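Side-chain contacts in nucleotidyltransferase-like protein (Exiguobacterium sibiricum, PDB 3C18), which is of undetermined function but probably belongs to the enzymes that transfer a nucleotide from a nucleoside triphosphate to an acceptor: residues Arg85-Val88 and His89-Ser92; Arg133-Asp136 and Gly137-Leu140. All coordinates share one frame; numbering follows the deposited sequence.

Contact 1 of 2, residues Arg85-Val88 and His89-Ser92; sequences RRAV and HWVS
W90 receives the guanidinium of R86, one helical turn earlier, its benzo corner CZ2 lying over the centre of that flat group, 3.4 Å from R86 CZ. With the two planes 47° apart this is an oblique meeting, not a parallel stack. R86 reaches the ring through a bend at chi3 (-47°), which brings NE also within 3.4 Å of W90 CZ2. R86 NH1 forms a salt bridge with D36. The carbonyl O of R86 sits above one face of the indole, offset toward the rim and 3.3 Å from W90 CG, while accepting a 2.8 Å bond from W90 N. The tight side is the inward flank of helix 85-93 of the nucleotidyltransferase-like domain, where W90 and V91 lie against strand 40-46 of the mixed sheet; the indole also meets H68 edge-to-face and W90 NE1 donates to L34 O. Without the indole, as with an alanine here, L34 O would probably lose this donor and the R86 guanidinium the ring against its face. The looser side is partly exposed: H89, its CG opposite the backbone N (chi1 -172°), directs its imidazole away from the preceding turn, and its CB comes within 3.2 Å of R86 O.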
ATOM      1  N   ARG A  85      -8.476 -10.225   2.509  1.00 37.80           N
ATOM      2  CA  ARG A  85      -9.841 -10.681   2.711  1.00 39.89           C
ATOM      3  C   ARG A  85     -10.086 -12.057   2.124  1.00 38.32           C
ATOM      4  O   ARG A  85     -10.843 -12.859   2.680  1.00 41.32           O
ATOM      5  CB  ARG A  85     -10.857  -9.651   2.168  1.00 42.71           C
ATOM      6  CG  ARG A  85     -10.890  -8.326   3.024  1.00 52.53           C
ATOM      7  CD  ARG A  85     -11.003  -8.612   4.573  1.00 54.89           C
ATOM      8  NE  ARG A  85     -12.339  -9.111   4.913  1.00 61.27           N
ATOM      9  CZ  ARG A  85     -12.696  -9.576   6.106  1.00 63.15           C
ATOM     10  NH1 ARG A  85     -11.821  -9.604   7.091  1.00 56.74           N
ATOM     11  NH2 ARG A  85     -13.927 -10.024   6.307  1.00 64.78           N
ATOM     12  N   ARG A  86      -9.446 -12.330   1.002  1.00 38.39           N
ATOM     13  CA  ARG A  86      -9.594 -13.659   0.358  1.00 39.16           C
ATOM     14  C   ARG A  86      -9.105 -14.738   1.272  1.00 37.05           C
ATOM     15  O   ARG A  86      -9.725 -15.771   1.413  1.00 38.79           O
ATOM     16  CB  ARG A  86      -8.807 -13.811  -0.940  1.00 38.26           C
ATOM     17  CG  ARG A  86      -9.593 -13.518  -2.139  1.00 41.73           C
ATOM     18  CD  ARG A  86      -9.032 -14.257  -3.352  1.00 41.24           C
ATOM     19  NE  ARG A  86      -7.583 -14.120  -3.459  1.00 39.04           N
ATOM     20  CZ  ARG A  86      -6.853 -14.546  -4.475  1.00 38.83           C
ATOM     21  NH1 ARG A  86      -7.439 -15.132  -5.507  1.00 41.07           N
ATOM     22  NH2 ARG A  86      -5.529 -14.372  -4.462  1.00 41.65           N
ATOM     23  N   ALA A  87      -7.977 -14.480   1.905  1.00 37.00           N
ATOM     24  CA  ALA A  87      -7.357 -15.495   2.777  1.00 36.92           C
ATOM     25  C   ALA A  87      -8.272 -15.812   3.946  1.00 38.95           C
ATOM     26  O   ALA A  87      -8.382 -16.961   4.354  1.00 40.22           O
ATOM     27  CB  ALA A  87      -5.989 -15.065   3.260  1.00 38.71           C
ATOM     28  N   VAL A  88      -8.938 -14.793   4.469  1.00 38.64           N
ATOM     29  CA  VAL A  88      -9.859 -15.002   5.593  1.00 39.82           C
ATOM     30  C   VAL A  88     -10.931 -15.972   5.126  1.00 38.61           C
ATOM     31  O   VAL A  88     -11.255 -16.936   5.807  1.00 38.93           O
ATOM     32  CB  VAL A  88     -10.515 -13.695   6.121  1.00 40.67           C
ATOM     33  CG1 VAL A  88     -11.665 -14.016   7.067  1.00 34.88           C
ATOM     34  CG2 VAL A  88      -9.488 -12.814   6.801  1.00 39.60           C
ATOM     35  N   HIS A  89     -11.410 -15.724   3.917  1.00 37.48           N
ATOM     36  CA  HIS A  89     -12.478 -16.521   3.299  1.00 39.13           C
ATOM     37  C   HIS A  89     -12.014 -17.941   3.077  1.00 37.67           C
ATOM     38  O   HIS A  89     -12.743 -18.899   3.334  1.00 36.49           O
ATOM     39  CB  HIS A  89     -12.890 -15.931   1.940  1.00 39.99           C
ATOM     40  CG  HIS A  89     -14.096 -16.578   1.337  1.00 44.73           C
ATOM     41  ND1 HIS A  89     -15.208 -15.864   0.953  1.00 51.65           N
ATOM     42  CD2 HIS A  89     -14.380 -17.879   1.079  1.00 57.92           C
ATOM     43  CE1 HIS A  89     -16.125 -16.693   0.480  1.00 55.94           C
ATOM     44  NE2 HIS A  89     -15.648 -17.923   0.544  1.00 54.47           N
ATOM     45  N   TRP A  90     -10.777 -18.071   2.609  1.00 35.01           N
ATOM     46  CA  TRP A  90     -10.235 -19.376   2.322  1.00 32.26           C
ATOM     47  C   TRP A  90     -10.183 -20.227   3.582  1.00 35.48           C
ATOM     48  O   TRP A  90     -10.548 -21.400   3.572  1.00 36.27           O
ATOM     49  CB  TRP A  90      -8.813 -19.307   1.751  1.00 33.76           C
ATOM     50  CG  TRP A  90      -8.725 -18.758   0.381  1.00 28.49           C
ATOM     51  CD1 TRP A  90      -9.729 -18.697  -0.533  1.00 27.20           C
ATOM     52  CD2 TRP A  90      -7.560 -18.246  -0.265  1.00 25.78           C
ATOM     53  NE1 TRP A  90      -9.282 -18.155  -1.689  1.00 28.86           N
ATOM     54  CE2 TRP A  90      -7.948 -17.857  -1.556  1.00 28.03           C
ATOM     55  CE3 TRP A  90      -6.233 -18.068   0.127  1.00 31.60           C
ATOM     56  CZ2 TRP A  90      -7.050 -17.299  -2.475  1.00 28.70           C
ATOM     57  CZ3 TRP A  90      -5.344 -17.493  -0.782  1.00 32.82           C
ATOM     58  CH2 TRP A  90      -5.753 -17.137  -2.071  1.00 28.60           C
ATOM     59  N   VAL A  91      -9.661 -19.642   4.646  1.00 35.84           N
ATOM     60  CA  VAL A  91      -9.430 -20.404   5.869  1.00 36.23           C
ATOM     61  C   VAL A  91     -10.762 -20.713   6.495  1.00 41.15           C
ATOM     62  O   VAL A  91     -10.946 -21.778   7.047  1.00 43.43           O
ATOM     63  CB  VAL A  91      -8.574 -19.662   6.900  1.00 36.95           C
ATOM     64  CG1 VAL A  91      -8.565 -20.430   8.218  1.00 26.02           C
ATOM     65  CG2 VAL A  91      -7.126 -19.432   6.362  1.00 32.94           C
ATOM     66  N   SER A  92     -11.714 -19.799   6.359  1.00 42.55           N
ATOM     67  CA  SER A  92     -12.969 -19.967   7.082  1.00 44.96           C
ATOM     68  C   SER A  92     -13.970 -20.865   6.361  1.00 44.00           C
ATOM     69  O   SER A  92     -14.606 -21.713   6.991  1.00 42.92           O
ATOM     70  CB  SER A  92     -13.596 -18.612   7.417  1.00 47.65           C
ATOM     71  OG  SER A  92     -14.447 -18.182   6.374  1.00 54.53           O
TER

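Contact 2 of 2, residues Arg133-Asp136 and Gly137-Leu140; sequences RFQD and GRNL
F134 and R138 present two flat groups to each other: F134 CE2 lies over one face of the guanidinium, offset toward its rim, with R138 NH1 3.5 Å from F134 CE2. The planes stand 62° apart. At the guanidinium edge, in its plane, a water accepts from R138 NE at 3.2 Å and donates to the carbonyl O of Q135 at 2.7 Å, tying the side chain back to its own helix. The amide of Q135 runs beside the guanidinium, pointing the same way; a second water takes Q135 NE2 at 2.9 Å and, weakly, R138 NH2. A chain extended through chi2 and then bent at chi3 (58°) brings the guanidinium of R138 back so that its face meets F134 CE2. These residues lie on helix 116-142 of the YgxA-like substrate-binding domain, where F134 packs its ring among leucines of helix 201-218. On another flank, R133 NH2 forms a 2.7 Å salt bridge to D136 OD2, which lies in the guanidinium plane but is met from above the carboxylate plane, 45° out of it; H152 of helix 146-167 engages R133 NE. L140 CG closes to 3.2 Å from D136 O, the same oxygen that accepts L140 N, and the leucine also packs on V175 of the second subunit.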
ATOM      1  N   ARG A 133      -4.381  11.578   4.538  1.00 26.47           N
ATOM      2  CA  ARG A 133      -5.239  11.976   3.397  1.00 24.51           C
ATOM      3  C   ARG A 133      -5.907  13.328   3.655  1.00 26.51           C
ATOM      4  O   ARG A 133      -6.020  14.188   2.763  1.00 27.20           O
ATOM      5  CB  ARG A 133      -6.268  10.888   3.051  1.00 26.45           C
ATOM      6  CG  ARG A 133      -5.663   9.593   2.547  1.00 26.12           C
ATOM      7  CD  ARG A 133      -5.133   9.641   1.111  1.00 32.13           C
ATOM      8  NE  ARG A 133      -3.897  10.403   0.967  1.00 31.67           N
ATOM      9  CZ  ARG A 133      -2.691   9.971   1.339  1.00 40.23           C
ATOM     10  NH1 ARG A 133      -2.544   8.781   1.879  1.00 43.14           N
ATOM     11  NH2 ARG A 133      -1.637  10.753   1.212  1.00 39.43           N
ATOM     12  N   PHE A 134      -6.303  13.536   4.895  1.00 27.38           N
ATOM     13  CA  PHE A 134      -6.929  14.812   5.310  1.00 26.93           C
ATOM     14  C   PHE A 134      -5.933  15.966   5.138  1.00 27.78           C
ATOM     15  O   PHE A 134      -6.213  17.009   4.585  1.00 28.17           O
ATOM     16  CB  PHE A 134      -7.439  14.731   6.750  1.00 28.57           C
ATOM     17  CG  PHE A 134      -7.794  16.066   7.338  1.00 29.45           C
ATOM     18  CD1 PHE A 134      -8.994  16.688   7.017  1.00 25.87           C
ATOM     19  CD2 PHE A 134      -6.943  16.694   8.219  1.00 28.29           C
ATOM     20  CE1 PHE A 134      -9.298  17.915   7.535  1.00 24.98           C
ATOM     21  CE2 PHE A 134      -7.261  17.916   8.751  1.00 34.39           C
ATOM     22  CZ  PHE A 134      -8.453  18.524   8.401  1.00 35.02           C
ATOM     23  N   GLN A 135      -4.726  15.753   5.594  1.00 27.43           N
ATOM     24  CA  GLN A 135      -3.695  16.807   5.501  1.00 28.63           C
ATOM     25  C   GLN A 135      -3.371  17.157   4.072  1.00 27.88           C
ATOM     26  O   GLN A 135      -3.182  18.324   3.722  1.00 31.12           O
ATOM     27  CB  GLN A 135      -2.439  16.382   6.268  1.00 29.26           C
ATOM     28  CG  GLN A 135      -2.709  16.430   7.780  1.00 33.37           C
ATOM     29  CD  GLN A 135      -1.567  15.864   8.607  1.00 41.36           C
ATOM     30  OE1 GLN A 135      -0.710  15.117   8.103  1.00 45.77           O
ATOM     31  NE2 GLN A 135      -1.572  16.194   9.894  1.00 39.26           N
ATOM     32  N   ASP A 136      -3.349  16.156   3.212  1.00 27.96           N
ATOM     33  CA  ASP A 136      -2.969  16.388   1.816  1.00 30.61           C
ATOM     34  C   ASP A 136      -4.105  17.134   1.174  1.00 29.32           C
ATOM     35  O   ASP A 136      -3.912  18.032   0.359  1.00 31.03           O
ATOM     36  CB  ASP A 136      -2.752  15.083   1.032  1.00 31.70           C
ATOM     37  CG  ASP A 136      -1.422  14.426   1.328  1.00 44.06           C
ATOM     38  OD1 ASP A 136      -0.637  14.959   2.139  1.00 61.36           O
ATOM     39  OD2 ASP A 136      -1.170  13.367   0.739  1.00 47.44           O
ATOM     40  N   GLY A 137      -5.309  16.691   1.519  1.00 28.78           N
ATOM     41  CA  GLY A 137      -6.538  17.267   0.996  1.00 25.50           C
ATOM     42  C   GLY A 137      -6.656  18.737   1.327  1.00 28.50           C
ATOM     43  O   GLY A 137      -7.061  19.557   0.509  1.00 24.28           O
ATOM     44  N   ARG A 138      -6.261  19.063   2.545  1.00 27.42           N
ATOM     45  CA  ARG A 138      -6.343  20.433   3.038  1.00 28.95           C
ATOM     46  C   ARG A 138      -5.301  21.283   2.353  1.00 28.29           C
ATOM     47  O   ARG A 138      -5.545  22.409   1.907  1.00 25.06           O
ATOM     48  CB  ARG A 138      -6.178  20.415   4.554  1.00 33.61           C
ATOM     49  CG  ARG A 138      -6.299  21.773   5.175  1.00 39.35           C
ATOM     50  CD  ARG A 138      -6.220  21.682   6.678  1.00 49.41           C
ATOM     51  NE  ARG A 138      -4.967  21.063   7.084  1.00 53.65           N
ATOM     52  CZ  ARG A 138      -4.689  20.721   8.335  1.00 57.43           C
ATOM     53  NH1 ARG A 138      -5.587  20.952   9.298  1.00 54.78           N
ATOM     54  NH2 ARG A 138      -3.528  20.141   8.615  1.00 53.71           N
ATOM     55  N   ASN A 139      -4.124  20.718   2.228  1.00 27.48           N
ATOM     56  CA  ASN A 139      -3.027  21.399   1.578  1.00 30.46           C
ATOM     57  C   ASN A 139      -3.361  21.671   0.110  1.00 30.66           C
ATOM     58  O   ASN A 139      -3.218  22.779  -0.378  1.00 28.09           O
ATOM     59  CB  ASN A 139      -1.728  20.598   1.736  1.00 32.85           C
ATOM     60  CG  ASN A 139      -0.538  21.246   1.000  1.00 45.13           C
ATOM     61  OD1 ASN A 139      -0.149  20.800  -0.093  1.00 60.44           O
ATOM     62  ND2 ASN A 139       0.019  22.315   1.580  1.00 47.90           N
ATOM     63  N   LEU A 140      -3.876  20.666  -0.581  1.00 30.91           N
ATOM     64  CA  LEU A 140      -4.181  20.807  -2.010  1.00 29.06           C
ATOM     65  C   LEU A 140      -5.293  21.802  -2.227  1.00 28.52           C
ATOM     66  O   LEU A 140      -5.313  22.566  -3.184  1.00 29.30           O
ATOM     67  CB  LEU A 140      -4.547  19.453  -2.638  1.00 28.13           C
ATOM     68  CG  LEU A 140      -3.341  18.478  -2.733  1.00 33.27           C
ATOM     69  CD1 LEU A 140      -3.803  17.020  -2.752  1.00 28.91           C
ATOM     70  CD2 LEU A 140      -2.508  18.815  -3.959  1.00 28.89           C
TER
HETATM   71  O   HOH W   1      -3.598  17.908  11.141  1.00 34.16           O
HETATM   72  O   HOH W   2      -2.312  20.103   5.608  1.00 48.12           O

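Overall arrangement
Contacts 1 and 2 are separate local arrangements, each between side chains about one turn apart on a single helix, and contact 1 closes before contact 2 opens along the chain. Their centres are 34 Å apart and their nearest atoms about 19 Å, so they do not touch. They lie on opposite sides of the chain's centre, the centre of contact 1 being 15 Å from it and that of contact 2 21 Å. Contact 1 backs the mixed sheet of the nucleotidyltransferase-like domain, whereas contact 2 belongs to the helical YgxA-like domain. Of the two, contact 2 alone meets the second subunit. No nucleotide or metal lies at either contact, and neither can be assigned a catalytic role from its geometry.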